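Local coordinates for protein transcriptional regulator, TetR family (Myxococcus xanthus, PDB 5K7F) that regulates the transcription of genes for alternative isovaleryl coenzyme A biosynthesis as an isovaleryl coenzyme A-responsive TetR-family regulator that binds DNA, at the interface of chains A and B. Coordinates in Å, arbitrary orientation; residue numbers count along the deposited sequence, not the author numbering. Chains: chain A/B, Transcriptional regulator, TetR family.

Contact 1: the interface of chains A and B. Residues chain A 172, 174-175; chain B 117-118, 164, 167, 171-172.
A:Trp172 carries this part of the dimer interface of apo AibR. It sits at the start of the 3-10 helix 172-175, and its indole lies along one side of helix 159-171 of chain B, from B:Phe164 to B:Leu171. The partner hides 100 Å² of it. One face of the indole receives B:Leu171, whose CD1 methyl lies 3.5 Å from CZ2 of A:Trp172, above the plane and toward the rim. The rim of the six-membered ring meets B:Phe164: CD1 of that phenyl lies in the indole plane, 3.8 Å from CZ3 of A:Trp172. CB of B:Leu167 touches CZ3 of A:Trp172 at 4.0 Å. At the pyrrole end, CD1 of A:Trp172 meets CE3 of B:Trp172 at 3.9 Å. The two tryptophans run antiparallel alongside one another, with their indole planes close to perpendicular.

The opposite face of the indole is covered from within chain A. CG of A:Lys175 lies 3.4 Å above the A:Trp172 plane, also toward the rim. The lysine side chain has CG beside the backbone N (chi1 -74°) and bends at chi2 and chi4. It thus crosses the indole and carries its amine to B:Glu118. NZ of A:Lys175 forms a salt bridge and hydrogen bond with carboxylate OE2 of B:Glu118 at 2.7 Å. The nitrogen comes from above the carboxylate plane, 40° out of it. B:Glu118 is poorly ordered, so this bridge may be loosely held. NZ of A:Lys175 also donates a hydrogen bond to the phenol OH of A:Tyr174 at 3.0 Å. This bond probably steadies NZ.

CG of A:Lys175 lies over the A:Trp172 face on one side and, more loosely, over the A:Tyr174 ring on the other. On chain B, the B:His117 imidazole braces B:Leu171 from behind: CD2 of B:Leu171 lies 3.7 Å above one face of the B:His117 ring.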
loop_
_atom_site.group_PDB
_atom_site.type_symbol
_atom_site.label_atom_id
_atom_site.label_comp_id
_atom_site.label_asym_id
_atom_site.label_seq_id
_atom_site.Cartn_x
_atom_site.Cartn_y
_atom_site.Cartn_z
ATOM N N TRP A 172 -1.243 -3.410 2.387
ATOM C CA TRP A 172 -1.944 -3.327 1.108
ATOM C C TRP A 172 -3.172 -4.237 1.046
ATOM O O TRP A 172 -3.970 -4.089 0.108
ATOM C CB TRP A 172 -0.976 -3.621 -0.063
ATOM C CG TRP A 172 -1.346 -2.818 -1.326
ATOM C CD1 TRP A 172 -1.221 -1.467 -1.499
ATOM C CD2 TRP A 172 -1.934 -3.318 -2.534
ATOM N NE1 TRP A 172 -1.689 -1.101 -2.730
ATOM C CE2 TRP A 172 -2.125 -2.217 -3.390
ATOM C CE3 TRP A 172 -2.309 -4.588 -2.983
ATOM C CZ2 TRP A 172 -2.671 -2.348 -4.668
ATOM C CZ3 TRP A 172 -2.866 -4.708 -4.264
ATOM C CH2 TRP A 172 -3.045 -3.599 -5.070
ATOM N N TYR A 174 -5.917 -4.039 2.564
ATOM C CA TYR A 174 -7.172 -3.293 2.507
ATOM C C TYR A 174 -7.631 -2.992 1.089
ATOM O O TYR A 174 -8.840 -2.853 0.864
ATOM C CB TYR A 174 -7.044 -2.014 3.325
ATOM C CG TYR A 174 -6.534 -0.800 2.608
ATOM C CD1 TYR A 174 -7.416 0.084 1.981
ATOM C CD2 TYR A 174 -5.187 -0.486 2.625
ATOM C CE1 TYR A 174 -6.962 1.212 1.369
ATOM C CE2 TYR A 174 -4.719 0.647 2.002
ATOM C CZ TYR A 174 -5.616 1.496 1.380
ATOM O OH TYR A 174 -5.179 2.639 0.754
ATOM N N LYS A 175 -6.713 -2.941 0.116
ATOM C CA LYS A 175 -7.059 -2.662 -1.283
ATOM C C LYS A 175 -7.856 -3.789 -1.931
ATOM O O LYS A 175 -8.560 -3.536 -2.912
ATOM C CB LYS A 175 -5.793 -2.426 -2.133
ATOM C CG LYS A 175 -5.095 -1.083 -1.919
ATOM C CD LYS A 175 -6.002 0.073 -2.286
ATOM C CE LYS A 175 -5.228 1.350 -2.606
ATOM N NZ LYS A 175 -3.995 1.474 -1.784
ATOM N N HIS B 117 -2.664 2.852 -9.221
ATOM C CA HIS B 117 -2.961 1.856 -8.213
ATOM C C HIS B 117 -3.485 2.454 -6.909
ATOM O O HIS B 117 -3.897 1.699 -6.030
ATOM C CB HIS B 117 -1.727 0.947 -7.979
ATOM C CG HIS B 117 -0.478 1.637 -7.503
ATOM N ND1 HIS B 117 -0.266 1.980 -6.187
ATOM C CD2 HIS B 117 0.678 1.928 -8.151
ATOM C CE1 HIS B 117 0.942 2.505 -6.050
ATOM N NE2 HIS B 117 1.537 2.488 -7.228
ATOM N N GLU B 118 -3.535 3.778 -6.776
ATOM C CA GLU B 118 -4.100 4.374 -5.555
ATOM C C GLU B 118 -5.454 5.018 -5.831
ATOM O O GLU B 118 -6.341 4.962 -4.986
ATOM C CB GLU B 118 -3.163 5.425 -4.949
ATOM C CG GLU B 118 -1.885 4.854 -4.336
ATOM C CD GLU B 118 -2.148 4.105 -3.015
ATOM O OE1 GLU B 118 -2.513 4.766 -2.018
ATOM O OE2 GLU B 118 -1.999 2.865 -2.983
ATOM N N PHE B 164 -0.954 -11.042 -4.573
ATOM C CA PHE B 164 -1.172 -9.844 -3.772
ATOM C C PHE B 164 -0.082 -9.600 -2.758
ATOM O O PHE B 164 0.040 -8.460 -2.274
ATOM C CB PHE B 164 -2.540 -9.919 -3.112
ATOM C CG PHE B 164 -3.651 -9.651 -4.094
ATOM C CD1 PHE B 164 -3.722 -8.414 -4.759
ATOM C CD2 PHE B 164 -4.573 -10.614 -4.413
ATOM C CE1 PHE B 164 -4.719 -8.150 -5.683
ATOM C CE2 PHE B 164 -5.582 -10.355 -5.330
ATOM C CZ PHE B 164 -5.650 -9.130 -5.973
ATOM N N LEU B 167 2.276 -7.772 -5.144
ATOM C CA LEU B 167 1.824 -6.414 -5.419
ATOM C C LEU B 167 1.949 -5.528 -4.179
ATOM O O LEU B 167 2.375 -4.383 -4.282
ATOM C CB LEU B 167 0.393 -6.410 -5.953
ATOM C CG LEU B 167 0.252 -6.929 -7.377
ATOM C CD1 LEU B 167 -1.240 -7.138 -7.607
ATOM C CD2 LEU B 167 0.823 -5.955 -8.355
ATOM N N LEU B 171 4.074 -2.188 -4.469
ATOM C CA LEU B 171 3.303 -0.957 -4.582
ATOM C C LEU B 171 3.391 -0.079 -3.345
ATOM O O LEU B 171 3.029 1.104 -3.421
ATOM C CB LEU B 171 1.846 -1.288 -4.896
ATOM C CG LEU B 171 1.772 -1.985 -6.260
ATOM C CD1 LEU B 171 0.301 -2.236 -6.603
ATOM C CD2 LEU B 171 2.462 -1.252 -7.452
ATOM N N TRP B 172 3.848 -0.634 -2.212
ATOM C CA TRP B 172 4.096 0.153 -1.007
ATOM C C TRP B 172 5.403 0.963 -1.083
ATOM O O TRP B 172 5.580 1.900 -0.289
ATOM C CB TRP B 172 4.131 -0.786 0.197
ATOM C CG TRP B 172 3.705 -0.128 1.478
ATOM C CD1 TRP B 172 4.505 0.239 2.526
ATOM C CD2 TRP B 172 2.387 0.271 1.820
ATOM N NE1 TRP B 172 3.752 0.847 3.504
ATOM C CE2 TRP B 172 2.450 0.892 3.088
ATOM C CE3 TRP B 172 1.168 0.201 1.164
ATOM C CZ2 TRP B 172 1.332 1.407 3.715
ATOM C CZ3 TRP B 172 0.054 0.706 1.792
ATOM C CH2 TRP B 172 0.143 1.297 3.061
#

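Contact 2: the interface of chains A and B. Residues chain A 165, 168-169, 172, 192, 195-196; chain B 165, 168-169, 172, 192, 195-196.
Two methionines meet at the apolar centre of this two-fold symmetric patch. A:Met169 and B:Met169 run parallel, with their tips toward the same end. CG of A:Met169 and CG of B:Met169 are a close carbon pair, 3.4 Å apart. Each side chain runs straight through chi2 (172° in both) and bends at chi3. The bend turns the methyl toward Ser165 of the partner. An alanine in place of A:Met169 would remove the CG, SD and CE contacts and would probably loosen the packing against B:Met169 and B:Ser165.

Toward one end, the helices 159-171 come close at glycine. CA of A:Gly168 lies 3.3 Å from the backbone O of B:Gly168. With no side chain at this position, the tryptophan of the partner can rest on the backbone: CB of B:Trp172 is 3.5 Å from CA of A:Gly168. CB of A:Trp172 rests likewise on B:Gly168, but its indole is turned about half a revolution from that of B:Trp172.

Toward the other end, helix 185-196 of each chain adds a methionine and a leucine. A:Met195 and B:Leu196 meet at a slant, and the methyl CE of A:Met195 is 3.7 Å from CD2 of B:Leu196. In the twin pair, CD2 of A:Leu196 is 3.8 Å from CE of B:Met195.

The serines form the polar rim. Both hydroxyls sit among methionine carbons and sulfurs of the partner. No N or O of one chain bonds to the other here, so the patch is held by apolar contact. The A:Ser165 hydroxyl lies beside its own backbone N (chi1 -67°). A:Ser165 OG is 3.5 Å from B:Met169 CE, the methyl.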
loop_
_atom_site.group_PDB
_atom_site.type_symbol
_atom_site.label_atom_id
_atom_site.label_comp_id
_atom_site.label_asym_id
_atom_site.label_seq_id
_atom_site.Cartn_x
_atom_site.Cartn_y
_atom_site.Cartn_z
ATOM N N SER A 165 9.049 -5.200 3.312
ATOM C CA SER A 165 8.344 -6.223 2.528
ATOM C C SER A 165 7.131 -6.706 3.308
ATOM O O SER A 165 5.988 -6.758 2.793
ATOM C CB SER A 165 9.282 -7.387 2.209
ATOM O OG SER A 165 10.322 -6.960 1.318
ATOM N N GLY A 168 4.536 -3.781 3.424
ATOM C CA GLY A 168 3.778 -3.654 2.187
ATOM C C GLY A 168 2.794 -4.799 1.997
ATOM O O GLY A 168 1.647 -4.590 1.596
ATOM N N MET A 169 3.262 -6.030 2.161
ATOM C CA MET A 169 2.342 -7.170 2.052
ATOM C C MET A 169 1.104 -6.972 2.900
ATOM O O MET A 169 -0.027 -7.199 2.428
ATOM C CB MET A 169 3.025 -8.474 2.477
ATOM C CG MET A 169 3.912 -9.081 1.479
ATOM S SD MET A 169 4.841 -10.473 2.188
ATOM C CE MET A 169 3.545 -11.546 2.659
ATOM N N TRP A 172 -1.243 -3.410 2.387
ATOM C CA TRP A 172 -1.944 -3.327 1.108
ATOM C C TRP A 172 -3.172 -4.237 1.046
ATOM O O TRP A 172 -3.970 -4.089 0.108
ATOM C CB TRP A 172 -0.976 -3.621 -0.063
ATOM C CG TRP A 172 -1.346 -2.818 -1.326
ATOM C CD1 TRP A 172 -1.221 -1.467 -1.499
ATOM C CD2 TRP A 172 -1.934 -3.318 -2.534
ATOM N NE1 TRP A 172 -1.689 -1.101 -2.730
ATOM C CE2 TRP A 172 -2.125 -2.217 -3.390
ATOM C CE3 TRP A 172 -2.309 -4.588 -2.983
ATOM C CZ2 TRP A 172 -2.671 -2.348 -4.668
ATOM C CZ3 TRP A 172 -2.866 -4.708 -4.264
ATOM C CH2 TRP A 172 -3.045 -3.599 -5.070
ATOM N N MET A 192 0.509 -15.962 3.775
ATOM C CA MET A 192 1.558 -14.937 3.795
ATOM C C MET A 192 2.697 -15.344 4.718
ATOM O O MET A 192 3.879 -15.188 4.382
ATOM C CB MET A 192 0.977 -13.598 4.229
ATOM C CG MET A 192 0.240 -12.875 3.097
ATOM S SD MET A 192 -0.149 -11.141 3.446
ATOM C CE MET A 192 -1.216 -10.848 2.067
ATOM N N MET A 195 4.844 -17.942 3.189
ATOM C CA MET A 195 5.734 -17.416 2.143
ATOM C C MET A 195 6.985 -16.784 2.728
ATOM O O MET A 195 8.104 -17.030 2.252
ATOM C CB MET A 195 5.027 -16.353 1.310
ATOM C CG MET A 195 3.982 -16.822 0.399
ATOM S SD MET A 195 3.779 -15.577 -0.910
ATOM C CE MET A 195 5.007 -16.103 -2.012
ATOM N N LEU A 196 6.812 -15.879 3.692
ATOM C CA LEU A 196 7.954 -15.142 4.205
ATOM C C LEU A 196 8.721 -15.909 5.258
ATOM O O LEU A 196 9.950 -15.768 5.346
ATOM C CB LEU A 196 7.501 -13.806 4.793
ATOM C CG LEU A 196 7.419 -12.578 3.887
ATOM C CD1 LEU A 196 7.668 -11.323 4.709
ATOM C CD2 LEU A 196 8.362 -12.608 2.673
ATOM N N SER B 165 0.707 -10.607 -2.408
ATOM C CA SER B 165 1.899 -10.350 -1.595
ATOM C C SER B 165 2.934 -9.631 -2.444
ATOM O O SER B 165 3.590 -8.677 -1.994
ATOM C CB SER B 165 2.484 -11.652 -1.089
ATOM O OG SER B 165 1.613 -12.331 -0.153
ATOM N N GLY B 168 1.603 -6.033 -2.993
ATOM C CA GLY B 168 1.777 -5.209 -1.800
ATOM C C GLY B 168 3.222 -4.848 -1.513
ATOM O O GLY B 168 3.509 -3.717 -1.128
ATOM N N MET B 169 4.155 -5.775 -1.741
ATOM C CA MET B 169 5.543 -5.440 -1.483
ATOM C C MET B 169 5.996 -4.338 -2.433
ATOM O O MET B 169 6.632 -3.379 -1.998
ATOM C CB MET B 169 6.448 -6.683 -1.627
ATOM C CG MET B 169 6.257 -7.810 -0.575
ATOM S SD MET B 169 7.225 -9.277 -1.031
ATOM C CE MET B 169 8.830 -8.644 -1.399
ATOM N N TRP B 172 3.848 -0.634 -2.212
ATOM C CA TRP B 172 4.096 0.153 -1.007
ATOM C C TRP B 172 5.403 0.963 -1.083
ATOM O O TRP B 172 5.580 1.900 -0.289
ATOM C CB TRP B 172 4.131 -0.786 0.197
ATOM C CG TRP B 172 3.705 -0.128 1.478
ATOM C CD1 TRP B 172 4.505 0.239 2.526
ATOM C CD2 TRP B 172 2.387 0.271 1.820
ATOM N NE1 TRP B 172 3.752 0.847 3.504
ATOM C CE2 TRP B 172 2.450 0.892 3.088
ATOM C CE3 TRP B 172 1.168 0.201 1.164
ATOM C CZ2 TRP B 172 1.332 1.407 3.715
ATOM C CZ3 TRP B 172 0.054 0.706 1.792
ATOM C CH2 TRP B 172 0.143 1.297 3.061
ATOM N N MET B 192 14.022 -8.132 -2.144
ATOM C CA MET B 192 12.637 -8.521 -2.388
ATOM C C MET B 192 12.501 -9.768 -3.261
ATOM O O MET B 192 11.781 -10.719 -2.891
ATOM C CB MET B 192 11.861 -7.359 -3.004
ATOM C CG MET B 192 11.582 -6.169 -2.036
ATOM S SD MET B 192 10.217 -5.121 -2.528
ATOM C CE MET B 192 10.139 -3.983 -1.155
ATOM N N MET B 195 13.525 -12.779 -1.511
ATOM C CA MET B 195 12.632 -13.188 -0.430
ATOM C C MET B 195 11.505 -14.061 -0.945
ATOM O O MET B 195 11.173 -15.081 -0.323
ATOM C CB MET B 195 12.018 -11.975 0.263
ATOM C CG MET B 195 12.870 -11.349 1.293
ATOM S SD MET B 195 11.846 -10.327 2.353
ATOM C CE MET B 195 11.842 -11.428 3.681
ATOM N N LEU B 196 10.833 -13.627 -2.018
ATOM C CA LEU B 196 9.687 -14.379 -2.523
ATOM C C LEU B 196 10.099 -15.525 -3.426
ATOM O O LEU B 196 9.378 -16.521 -3.526
ATOM C CB LEU B 196 8.732 -13.485 -3.322
ATOM C CG LEU B 196 7.814 -12.503 -2.638
ATOM C CD1 LEU B 196 6.774 -12.094 -3.645
ATOM C CD2 LEU B 196 7.146 -13.144 -1.401
#

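The centres of the C-alpha atoms of contact 1 and contact 2 are about 10 Å apart, and both contacts include A:Trp172 and B:Trp172. Helix 159-171 also serves both. Contact 2 adds helix 185-196 from each chain, while contact 1 brings in the end of helix 110-117 of chain B and the residue that follows. Contact 2 contains both copies of its residues, whereas contact 1 has an approximate twin with the chains exchanged. Together they join a centre without polar bonds across it to a flank with a charged pair. TetR-family regulators usually act as dimers, and this arrangement fits such an assembly.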